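Local coordinates for oxysterol-binding protein homolog 3 (Saccharomyces cerevisiae, PDB 4IC4) that carries lipids, sterols among them, between membranes in a hydrophobic pocket, in phosphoinositide-coupled directional transport, at residues A[76-80]-A[299-305]; A[94-98]-A[194-198]; A[111-117]-A[292-298]. All coordinates share one frame; numbering follows the deposited sequence.

Contact 1: residues A[76-80]-A[299-305]; sequences SETFE and TKFTANL
E80 puts its CA over one face of the F301 ring where helix 300-305, with T299 at its N-cap, packs on the short 3-10 turn that follows helix 71-76 in the OSBP-related domain. The CA of E80 sits 3.9 Å from the ring centroid of F301 and only 8° off the ring normal, a CH-pi contact over the middle of the face. The side chain of E80 then runs back past the ring in the opposite direction: CG is anti to the backbone N, the chain stays extended, and CG reaches the CB of F301 at 3.8 Å. Its carboxylate ends almost parallel to the ring plane, 5° apart. At the edge of the same ring, near its plane, the O of S76 approaches CE2 of F301. Beyond the contact F301 leans on L130 and R132 of strand 127-132.

E77 follows another course. With CG beside the backbone N and the chain extended, its methylene CG rests 3.7 Å from CD1 of L305, crossing that side chain at about a right angle, while its carboxylate goes on to T302. The hydroxyl OG1 of T302 donates to OE1 of E77 at 2.7 Å, arriving from above the carboxylate plane, 53° out of it. OE2 of E77 is taken by a salt bridge to R114, so both oxygens of this buried acid are engaged, and the arginine probably offsets its charge.

Two waters finish the join. One accepts from the backbone N of F301, in the first turn of the helix, and lies within hydrogen-bonding distance of E80 OE2. The other donates to OE1 of E77 and to OE1 of E80, and also hydrogen-bonds OG1 of T299 at 2.8 Å.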
loop_
_atom_site.group_PDB
_atom_site.type_symbol
_atom_site.label_atom_id
_atom_site.label_comp_id
_atom_site.label_asym_id
_atom_site.label_seq_id
_atom_site.Cartn_x
_atom_site.Cartn_y
_atom_site.Cartn_z
ATOM N N SER A 76 1.567 2.436 1.050
ATOM C CA SER A 76 1.529 3.247 2.265
ATOM C C SER A 76 0.108 3.355 2.807
ATOM O O SER A 76 -0.090 3.697 3.973
ATOM C CB SER A 76 2.070 4.654 2.001
ATOM O OG SER A 76 3.456 4.611 1.722
ATOM N N GLU A 77 -0.883 3.073 1.962
ATOM C CA GLU A 77 -2.275 3.128 2.399
ATOM C C GLU A 77 -2.551 2.001 3.386
ATOM O O GLU A 77 -3.595 1.977 4.045
ATOM C CB GLU A 77 -3.220 3.051 1.195
ATOM C CG GLU A 77 -3.117 4.279 0.299
ATOM C CD GLU A 77 -4.065 4.248 -0.882
ATOM O OE1 GLU A 77 -5.294 4.379 -0.682
ATOM O OE2 GLU A 77 -3.573 4.088 -2.016
ATOM N N THR A 78 -1.608 1.070 3.484
ATOM C CA THR A 78 -1.713 -0.025 4.439
ATOM C C THR A 78 -1.812 0.597 5.836
ATOM O O THR A 78 -2.344 -0.015 6.764
ATOM C CB THR A 78 -0.456 -0.930 4.381
ATOM O OG1 THR A 78 -0.461 -1.673 3.156
ATOM C CG2 THR A 78 -0.420 -1.902 5.559
ATOM N N PHE A 79 -1.317 1.826 5.970
ATOM C CA PHE A 79 -1.310 2.526 7.252
ATOM C C PHE A 79 -2.393 3.587 7.459
ATOM O O PHE A 79 -2.331 4.368 8.408
ATOM C CB PHE A 79 0.081 3.129 7.478
ATOM C CG PHE A 79 1.153 2.095 7.646
ATOM C CD1 PHE A 79 1.357 1.484 8.882
ATOM C CD2 PHE A 79 1.912 1.677 6.560
ATOM C CE1 PHE A 79 2.298 0.471 9.030
ATOM C CE2 PHE A 79 2.858 0.661 6.696
ATOM C CZ PHE A 79 3.050 0.058 7.937
ATOM N N GLU A 80 -3.396 3.600 6.587
ATOM C CA GLU A 80 -4.486 4.562 6.718
ATOM C C GLU A 80 -5.124 4.487 8.106
ATOM O O GLU A 80 -5.500 5.510 8.676
ATOM C CB GLU A 80 -5.567 4.306 5.656
ATOM C CG GLU A 80 -6.759 5.254 5.768
ATOM C CD GLU A 80 -7.872 4.959 4.771
ATOM O OE1 GLU A 80 -7.719 4.057 3.917
ATOM O OE2 GLU A 80 -8.912 5.646 4.850
ATOM N N THR A 299 -9.677 7.557 -1.426
ATOM C CA THR A 299 -10.117 7.889 -0.076
ATOM C C THR A 299 -9.472 9.253 0.164
ATOM O O THR A 299 -8.638 9.702 -0.632
ATOM C CB THR A 299 -9.569 6.926 1.013
ATOM O OG1 THR A 299 -8.163 7.149 1.201
ATOM C CG2 THR A 299 -9.811 5.477 0.627
ATOM N N LYS A 300 -9.854 9.928 1.240
ATOM C CA LYS A 300 -9.235 11.208 1.533
ATOM C C LYS A 300 -7.748 10.971 1.779
ATOM O O LYS A 300 -6.913 11.781 1.391
ATOM C CB LYS A 300 -9.884 11.862 2.753
ATOM C CG LYS A 300 -11.241 12.455 2.440
ATOM C CD LYS A 300 -11.859 13.132 3.648
ATOM C CE LYS A 300 -13.203 13.745 3.289
ATOM N NZ LYS A 300 -13.838 14.402 4.463
ATOM N N PHE A 301 -7.424 9.842 2.405
ATOM C CA PHE A 301 -6.031 9.505 2.691
ATOM C C PHE A 301 -5.263 9.353 1.373
ATOM O O PHE A 301 -4.143 9.849 1.238
ATOM C CB PHE A 301 -5.958 8.203 3.501
ATOM C CG PHE A 301 -4.589 7.899 4.060
ATOM C CD1 PHE A 301 -4.126 8.545 5.203
ATOM C CD2 PHE A 301 -3.771 6.950 3.454
ATOM C CE1 PHE A 301 -2.872 8.248 5.738
ATOM C CE2 PHE A 301 -2.510 6.646 3.988
ATOM C CZ PHE A 301 -2.065 7.295 5.129
ATOM N N THR A 302 -5.866 8.676 0.398
ATOM C CA THR A 302 -5.208 8.493 -0.893
ATOM C C THR A 302 -4.936 9.848 -1.540
ATOM O O THR A 302 -3.852 10.094 -2.067
ATOM C CB THR A 302 -6.081 7.697 -1.883
ATOM O OG1 THR A 302 -6.701 6.598 -1.209
ATOM C CG2 THR A 302 -5.222 7.171 -3.034
ATOM N N ALA A 303 -5.939 10.720 -1.504
ATOM C CA ALA A 303 -5.829 12.044 -2.098
ATOM C C ALA A 303 -4.743 12.898 -1.462
ATOM O O ALA A 303 -4.226 13.826 -2.089
ATOM C CB ALA A 303 -7.176 12.758 -2.011
ATOM N N ASN A 304 -4.393 12.580 -0.220
ATOM C CA ASN A 304 -3.378 13.332 0.501
ATOM C C ASN A 304 -1.957 12.818 0.329
ATOM O O ASN A 304 -1.002 13.507 0.680
ATOM C CB ASN A 304 -3.731 13.376 1.990
ATOM C CG ASN A 304 -4.915 14.276 2.271
ATOM O OD1 ASN A 304 -5.140 15.249 1.550
ATOM N ND2 ASN A 304 -5.664 13.974 3.326
ATOM N N LEU A 305 -1.821 11.618 -0.224
ATOM C CA LEU A 305 -0.510 11.005 -0.418
ATOM C C LEU A 305 0.470 11.821 -1.253
ATOM O O LEU A 305 1.645 11.957 -0.896
ATOM C CB LEU A 305 -0.675 9.624 -1.065
ATOM C CG LEU A 305 -1.291 8.510 -0.214
ATOM C CD1 LEU A 305 -1.670 7.349 -1.119
ATOM C CD2 LEU A 305 -0.310 8.070 0.869
HETATM O O HOH W 1 -6.289 5.198 1.729
HETATM O O HOH W 2 -9.329 8.438 4.189
#

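Contact 2: residues A[94-98]-A[194-198]; sequences PITFV and ELFEW
V98 carries most of the apolar packing between residues 94-98 of helix 94-104 and strand 195-199, with both methyls on F196 and one of them reaching W198 as well. Its CG2 stands over the centre of the F196 ring, 3.9 Å from the centroid and 3° off the normal, a CH-pi contact squarely on the face. CG1, anti to the backbone N (chi1 174°), turns toward W198, where it touches CZ3 of W198 at 3.7 Å and the CB of F196 at 4.0 Å.

The remaining apolar contacts gather at the far end of the F196 ring. P94 crosses it at about a right angle, its CB 4.0 Å from CZ of F196, and I95 adds its CB at 4.1 Å from CE1 of F196. F196 swings CG beside its own N, which lays the ring against P94, I95 and V98, and it also meets the ring of F189.

Polar groups play little part, and no hydrogen bond links the two segments. OE2 of the extended E194 comes within 3.9 Å of CG of P94, a van der Waals approach; the other oxygen of that carboxylate, OE1, is hydrogen-bonded to S225.

The short axes of helix and strand lie 10.5 Å apart and cross at -38°, a spacing bridged mainly by F196, V98 and P94. Strand 195-199 pairs antiparallel with 177-189 and 214-225, and L187 and V223 of those neighbours also touch V98. The result is a helix packed against strands of the beta barrel that characterises the OSBP-related domain.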
loop_
_atom_site.group_PDB
_atom_site.type_symbol
_atom_site.label_atom_id
_atom_site.label_comp_id
_atom_site.label_asym_id
_atom_site.label_seq_id
_atom_site.Cartn_x
_atom_site.Cartn_y
_atom_site.Cartn_z
ATOM N N PRO A 94 -4.626 -7.534 22.127
ATOM C CA PRO A 94 -4.044 -6.855 20.966
ATOM C C PRO A 94 -4.244 -7.465 19.583
ATOM O O PRO A 94 -4.438 -6.734 18.613
ATOM C CB PRO A 94 -2.566 -6.749 21.335
ATOM C CG PRO A 94 -2.347 -7.957 22.198
ATOM C CD PRO A 94 -3.571 -7.923 23.078
ATOM N N ILE A 95 -4.204 -8.787 19.472
ATOM C CA ILE A 95 -4.358 -9.392 18.155
ATOM C C ILE A 95 -5.707 -9.082 17.514
ATOM O O ILE A 95 -5.846 -9.164 16.296
ATOM C CB ILE A 95 -4.122 -10.930 18.194
ATOM C CG1 ILE A 95 -3.752 -11.427 16.789
ATOM C CG2 ILE A 95 -5.370 -11.649 18.687
ATOM C CD1 ILE A 95 -3.184 -12.835 16.745
ATOM N N THR A 96 -6.701 -8.714 18.317
ATOM C CA THR A 96 -8.006 -8.383 17.757
ATOM C C THR A 96 -7.866 -7.119 16.912
ATOM O O THR A 96 -8.396 -7.036 15.805
ATOM C CB THR A 96 -9.068 -8.126 18.852
ATOM O OG1 THR A 96 -8.613 -7.090 19.729
ATOM C CG2 THR A 96 -9.327 -9.386 19.652
ATOM N N PHE A 97 -7.136 -6.140 17.436
ATOM C CA PHE A 97 -6.949 -4.884 16.725
ATOM C C PHE A 97 -5.904 -4.999 15.623
ATOM O O PHE A 97 -5.999 -4.324 14.593
ATOM C CB PHE A 97 -6.603 -3.776 17.722
ATOM C CG PHE A 97 -7.696 -3.524 18.717
ATOM C CD1 PHE A 97 -7.761 -4.254 19.898
ATOM C CD2 PHE A 97 -8.719 -2.629 18.427
ATOM C CE1 PHE A 97 -8.839 -4.103 20.772
ATOM C CE2 PHE A 97 -9.801 -2.471 19.294
ATOM C CZ PHE A 97 -9.859 -3.211 20.466
ATOM N N VAL A 98 -4.906 -5.852 15.829
ATOM C CA VAL A 98 -3.896 -6.050 14.796
ATOM C C VAL A 98 -4.595 -6.717 13.610
ATOM O O VAL A 98 -4.307 -6.411 12.454
ATOM C CB VAL A 98 -2.735 -6.942 15.296
ATOM C CG1 VAL A 98 -1.783 -7.256 14.150
ATOM C CG2 VAL A 98 -1.983 -6.232 16.409
ATOM N N GLU A 194 6.274 -7.442 21.864
ATOM C CA GLU A 194 5.469 -8.482 21.231
ATOM C C GLU A 194 5.487 -8.271 19.722
ATOM O O GLU A 194 5.353 -7.143 19.243
ATOM C CB GLU A 194 4.023 -8.465 21.742
ATOM C CG GLU A 194 3.160 -9.581 21.146
ATOM C CD GLU A 194 1.767 -9.679 21.756
ATOM O OE1 GLU A 194 1.001 -10.573 21.335
ATOM O OE2 GLU A 194 1.426 -8.876 22.650
ATOM N N LEU A 195 5.658 -9.358 18.979
ATOM C CA LEU A 195 5.711 -9.285 17.523
ATOM C C LEU A 195 4.486 -9.912 16.876
ATOM O O LEU A 195 3.914 -10.871 17.394
ATOM C CB LEU A 195 6.958 -10.008 17.001
ATOM C CG LEU A 195 8.312 -9.644 17.612
ATOM C CD1 LEU A 195 9.398 -10.500 16.967
ATOM C CD2 LEU A 195 8.598 -8.163 17.406
ATOM N N PHE A 196 4.085 -9.357 15.738
ATOM C CA PHE A 196 2.951 -9.873 14.980
ATOM C C PHE A 196 3.416 -9.964 13.536
ATOM O O PHE A 196 4.133 -9.091 13.053
ATOM C CB PHE A 196 1.755 -8.927 15.075
ATOM C CG PHE A 196 1.214 -8.776 16.464
ATOM C CD1 PHE A 196 0.193 -9.603 16.925
ATOM C CD2 PHE A 196 1.736 -7.812 17.315
ATOM C CE1 PHE A 196 -0.300 -9.467 18.225
ATOM C CE2 PHE A 196 1.252 -7.668 18.617
ATOM C CZ PHE A 196 0.233 -8.497 19.069
ATOM N N GLU A 197 3.013 -11.023 12.849
ATOM C CA GLU A 197 3.397 -11.211 11.459
ATOM C C GLU A 197 2.236 -11.731 10.632
ATOM O O GLU A 197 1.367 -12.448 11.134
ATOM C CB GLU A 197 4.564 -12.199 11.358
ATOM C CG GLU A 197 5.860 -11.724 11.984
ATOM C CD GLU A 197 6.918 -12.812 12.016
ATOM O OE1 GLU A 197 7.200 -13.401 10.952
ATOM O OE2 GLU A 197 7.470 -13.078 13.105
ATOM N N TRP A 198 2.215 -11.347 9.361
ATOM C CA TRP A 198 1.186 -11.807 8.450
ATOM C C TRP A 198 1.539 -11.428 7.023
ATOM O O TRP A 198 2.345 -10.525 6.788
ATOM C CB TRP A 198 -0.190 -11.233 8.834
ATOM C CG TRP A 198 -0.407 -9.771 8.538
ATOM C CD1 TRP A 198 -0.925 -9.232 7.393
ATOM C CD2 TRP A 198 -0.149 -8.672 9.418
ATOM N NE1 TRP A 198 -1.008 -7.863 7.509
ATOM C CE2 TRP A 198 -0.538 -7.493 8.742
ATOM C CE3 TRP A 198 0.376 -8.567 10.713
ATOM C CZ2 TRP A 198 -0.420 -6.222 9.319
ATOM C CZ3 TRP A 198 0.493 -7.302 11.290
ATOM C CH2 TRP A 198 0.096 -6.147 10.589
#

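Contact 3: residues A[111-117]-A[292-298]; sequences DKTRTLR and PKKKYGF
The 3-10 turn of 112-115 meets the type I' turn K295-F298 backbone to backbone, the CA atoms of R114 and G297 only 4.6 Å apart and the CA of R114 making a CA-H...O contact of 3.1 Å to O of Y296. A CB on G297 would run into N of R114, and its positive phi also suits glycine.

D111 serves both sides. Its OD1 accepts from N and OG1 of T113, the former an Asx turn, while OD2 packs 3.4 Å from CB of P292. With an alanine here the carboxylate is gone, and N and OG1 of T113 would probably be left without that acceptor and P292 without its neighbour. The T113 methyl CG2, anti to the backbone N, faces O of K293.

Two arginines meet aromatic rings. CE1 of Y296 lies over one face of the R117 guanidinium, the planes 61° apart; CE1 of F298 does likewise for R114, which forms a salt bridge to E67. A water accepts from R114 NH1 and lies 2.8 Å from O of G297; another accepts from R117 NH1 and N of Y296 and donates to O of K293. With no direct hydrogen bond across it, the contact relies on close fit and water bridges, next to phosphoinositide-binding K118.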
loop_
_atom_site.group_PDB
_atom_site.type_symbol
_atom_site.label_atom_id
_atom_site.label_comp_id
_atom_site.label_asym_id
_atom_site.label_seq_id
_atom_site.Cartn_x
_atom_site.Cartn_y
_atom_site.Cartn_z
ATOM N N ASP A 111 -15.030 1.366 -3.375
ATOM C CA ASP A 111 -15.633 2.016 -4.531
ATOM C C ASP A 111 -14.939 1.344 -5.709
ATOM O O ASP A 111 -13.734 1.521 -5.918
ATOM C CB ASP A 111 -15.343 3.518 -4.556
ATOM C CG ASP A 111 -16.041 4.222 -5.708
ATOM O OD1 ASP A 111 -16.048 3.661 -6.822
ATOM O OD2 ASP A 111 -16.575 5.335 -5.502
ATOM N N LYS A 112 -15.698 0.558 -6.463
ATOM C CA LYS A 112 -15.167 -0.173 -7.606
ATOM C C LYS A 112 -14.357 0.670 -8.583
ATOM O O LYS A 112 -13.545 0.136 -9.340
ATOM C CB LYS A 112 -16.310 -0.871 -8.348
ATOM C CG LYS A 112 -16.974 -1.969 -7.534
ATOM C CD LYS A 112 -18.138 -2.604 -8.280
ATOM C CE LYS A 112 -18.772 -3.714 -7.457
ATOM N NZ LYS A 112 -19.956 -4.313 -8.134
ATOM N N THR A 113 -14.571 1.979 -8.572
ATOM C CA THR A 113 -13.839 2.860 -9.473
ATOM C C THR A 113 -12.327 2.703 -9.271
ATOM O O THR A 113 -11.553 2.774 -10.226
ATOM C CB THR A 113 -14.229 4.338 -9.245
ATOM O OG1 THR A 113 -15.653 4.478 -9.353
ATOM C CG2 THR A 113 -13.560 5.239 -10.278
ATOM N N ARG A 114 -11.916 2.468 -8.027
ATOM C CA ARG A 114 -10.498 2.322 -7.700
ATOM C C ARG A 114 -9.830 1.153 -8.423
ATOM O O ARG A 114 -8.616 1.162 -8.639
ATOM C CB ARG A 114 -10.325 2.152 -6.179
ATOM C CG ARG A 114 -8.878 2.241 -5.679
ATOM C CD ARG A 114 -8.345 3.668 -5.775
ATOM N NE ARG A 114 -6.890 3.727 -5.624
ATOM C CZ ARG A 114 -6.239 3.836 -4.467
ATOM N NH1 ARG A 114 -6.896 3.910 -3.317
ATOM N NH2 ARG A 114 -4.913 3.873 -4.466
ATOM N N THR A 115 -10.611 0.150 -8.813
ATOM C CA THR A 115 -10.044 -1.012 -9.491
ATOM C C THR A 115 -9.824 -0.830 -10.998
ATOM O O THR A 115 -9.286 -1.720 -11.654
ATOM C CB THR A 115 -10.926 -2.266 -9.282
ATOM O OG1 THR A 115 -12.162 -2.105 -9.987
ATOM C CG2 THR A 115 -11.217 -2.478 -7.798
ATOM N N LEU A 116 -10.218 0.323 -11.533
ATOM C CA LEU A 116 -10.086 0.602 -12.965
ATOM C C LEU A 116 -8.668 0.941 -13.427
ATOM O O LEU A 116 -8.296 0.632 -14.561
ATOM C CB LEU A 116 -11.031 1.738 -13.364
ATOM C CG LEU A 116 -12.529 1.456 -13.225
ATOM C CD1 LEU A 116 -13.305 2.749 -13.369
ATOM C CD2 LEU A 116 -12.958 0.451 -14.281
ATOM N N ARG A 117 -7.885 1.579 -12.562
ATOM C CA ARG A 117 -6.512 1.957 -12.904
ATOM C C ARG A 117 -5.506 1.424 -11.887
ATOM O O ARG A 117 -5.887 0.925 -10.828
ATOM C CB ARG A 117 -6.374 3.480 -12.985
ATOM C CG ARG A 117 -7.088 4.146 -14.155
ATOM C CD ARG A 117 -8.287 4.918 -13.662
ATOM N NE ARG A 117 -8.802 5.865 -14.644
ATOM C CZ ARG A 117 -9.893 6.600 -14.457
ATOM N NH1 ARG A 117 -10.580 6.491 -13.325
ATOM N NH2 ARG A 117 -10.297 7.443 -15.398
ATOM N N PRO A 292 -16.413 10.519 -5.704
ATOM C CA PRO A 292 -15.362 9.525 -5.944
ATOM C C PRO A 292 -15.343 8.836 -7.304
ATOM O O PRO A 292 -14.286 8.413 -7.769
ATOM C CB PRO A 292 -15.553 8.537 -4.797
ATOM C CG PRO A 292 -17.031 8.618 -4.529
ATOM C CD PRO A 292 -17.270 10.102 -4.577
ATOM N N LYS A 293 -16.502 8.722 -7.942
ATOM C CA LYS A 293 -16.570 8.070 -9.242
ATOM C C LYS A 293 -15.736 8.831 -10.264
ATOM O O LYS A 293 -15.208 8.246 -11.210
ATOM C CB LYS A 293 -18.024 7.987 -9.719
ATOM C CG LYS A 293 -18.193 7.241 -11.028
ATOM C CD LYS A 293 -19.661 7.082 -11.394
ATOM C CE LYS A 293 -19.820 6.243 -12.650
ATOM N NZ LYS A 293 -21.251 6.009 -12.988
ATOM N N LYS A 294 -15.609 10.137 -10.055
ATOM C CA LYS A 294 -14.856 10.987 -10.967
ATOM C C LYS A 294 -13.427 11.210 -10.496
ATOM O O LYS A 294 -12.658 11.910 -11.154
ATOM C CB LYS A 294 -15.550 12.341 -11.107
ATOM C CG LYS A 294 -16.995 12.252 -11.577
ATOM C CD LYS A 294 -17.628 13.627 -11.656
ATOM C CE LYS A 294 -19.067 13.540 -12.135
ATOM N NZ LYS A 294 -19.159 12.893 -13.473
ATOM N N LYS A 295 -13.075 10.611 -9.361
ATOM C CA LYS A 295 -11.742 10.776 -8.800
ATOM C C LYS A 295 -11.054 9.468 -8.406
ATOM O O LYS A 295 -10.492 9.356 -7.311
ATOM C CB LYS A 295 -11.811 11.716 -7.594
ATOM C CG LYS A 295 -12.398 13.083 -7.916
ATOM C CD LYS A 295 -12.529 13.945 -6.669
ATOM C CE LYS A 295 -13.264 15.241 -6.972
ATOM N NZ LYS A 295 -14.617 14.976 -7.525
ATOM N N TYR A 296 -11.117 8.480 -9.295
ATOM C CA TYR A 296 -10.464 7.189 -9.083
ATOM C C TYR A 296 -10.934 6.400 -7.863
ATOM O O TYR A 296 -10.317 5.398 -7.507
ATOM C CB TYR A 296 -8.948 7.396 -8.966
ATOM C CG TYR A 296 -8.323 8.147 -10.119
ATOM C CD1 TYR A 296 -8.028 7.497 -11.317
ATOM C CD2 TYR A 296 -8.037 9.505 -10.015
ATOM C CE1 TYR A 296 -7.461 8.179 -12.386
ATOM C CE2 TYR A 296 -7.470 10.205 -11.085
ATOM C CZ TYR A 296 -7.186 9.530 -12.263
ATOM O OH TYR A 296 -6.622 10.199 -13.324
ATOM N N GLY A 297 -12.013 6.838 -7.224
ATOM C CA GLY A 297 -12.495 6.132 -6.048
ATOM C C GLY A 297 -11.572 6.303 -4.852
ATOM O O GLY A 297 -11.622 5.528 -3.900
ATOM N N PHE A 298 -10.735 7.334 -4.909
ATOM C CA PHE A 298 -9.771 7.644 -3.848
ATOM C C PHE A 298 -10.393 7.926 -2.484
ATOM O O PHE A 298 -11.491 8.482 -2.393
ATOM C CB PHE A 298 -8.976 8.904 -4.209
ATOM C CG PHE A 298 -7.730 8.662 -5.018
ATOM C CD1 PHE A 298 -7.535 7.487 -5.739
ATOM C CD2 PHE A 298 -6.764 9.663 -5.093
ATOM C CE1 PHE A 298 -6.394 7.318 -6.527
ATOM C CE2 PHE A 298 -5.628 9.504 -5.874
ATOM C CZ PHE A 298 -5.442 8.333 -6.590
HETATM O O HOH W 3 -12.811 3.105 -2.574
HETATM O O HOH W 4 -9.597 4.285 -2.513
HETATM O O HOH W 5 -12.564 8.335 -11.963
#

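Overall arrangement
Contacts 1 and 3 adjoin, their centres 14 Å apart: the E77-R114 salt bridge, 2.8 Å between OE2 and NH2, joins them, and the segments 292-298 and 299-305 run on directly from one to the other. Contact 2 stands apart, its centre 22 Å from that of contact 1 and 30 Å from that of contact 3, on the other side of the chain's centre from contact 3. Along the chain, contacts 2 and 3 are both nested inside the loop closed by contact 1, and their segments interleave. Together they tie the helical and loop segments before strand 118-120 to the barrel strands and to the segment after strand 281-284, within one lipid-carrying domain.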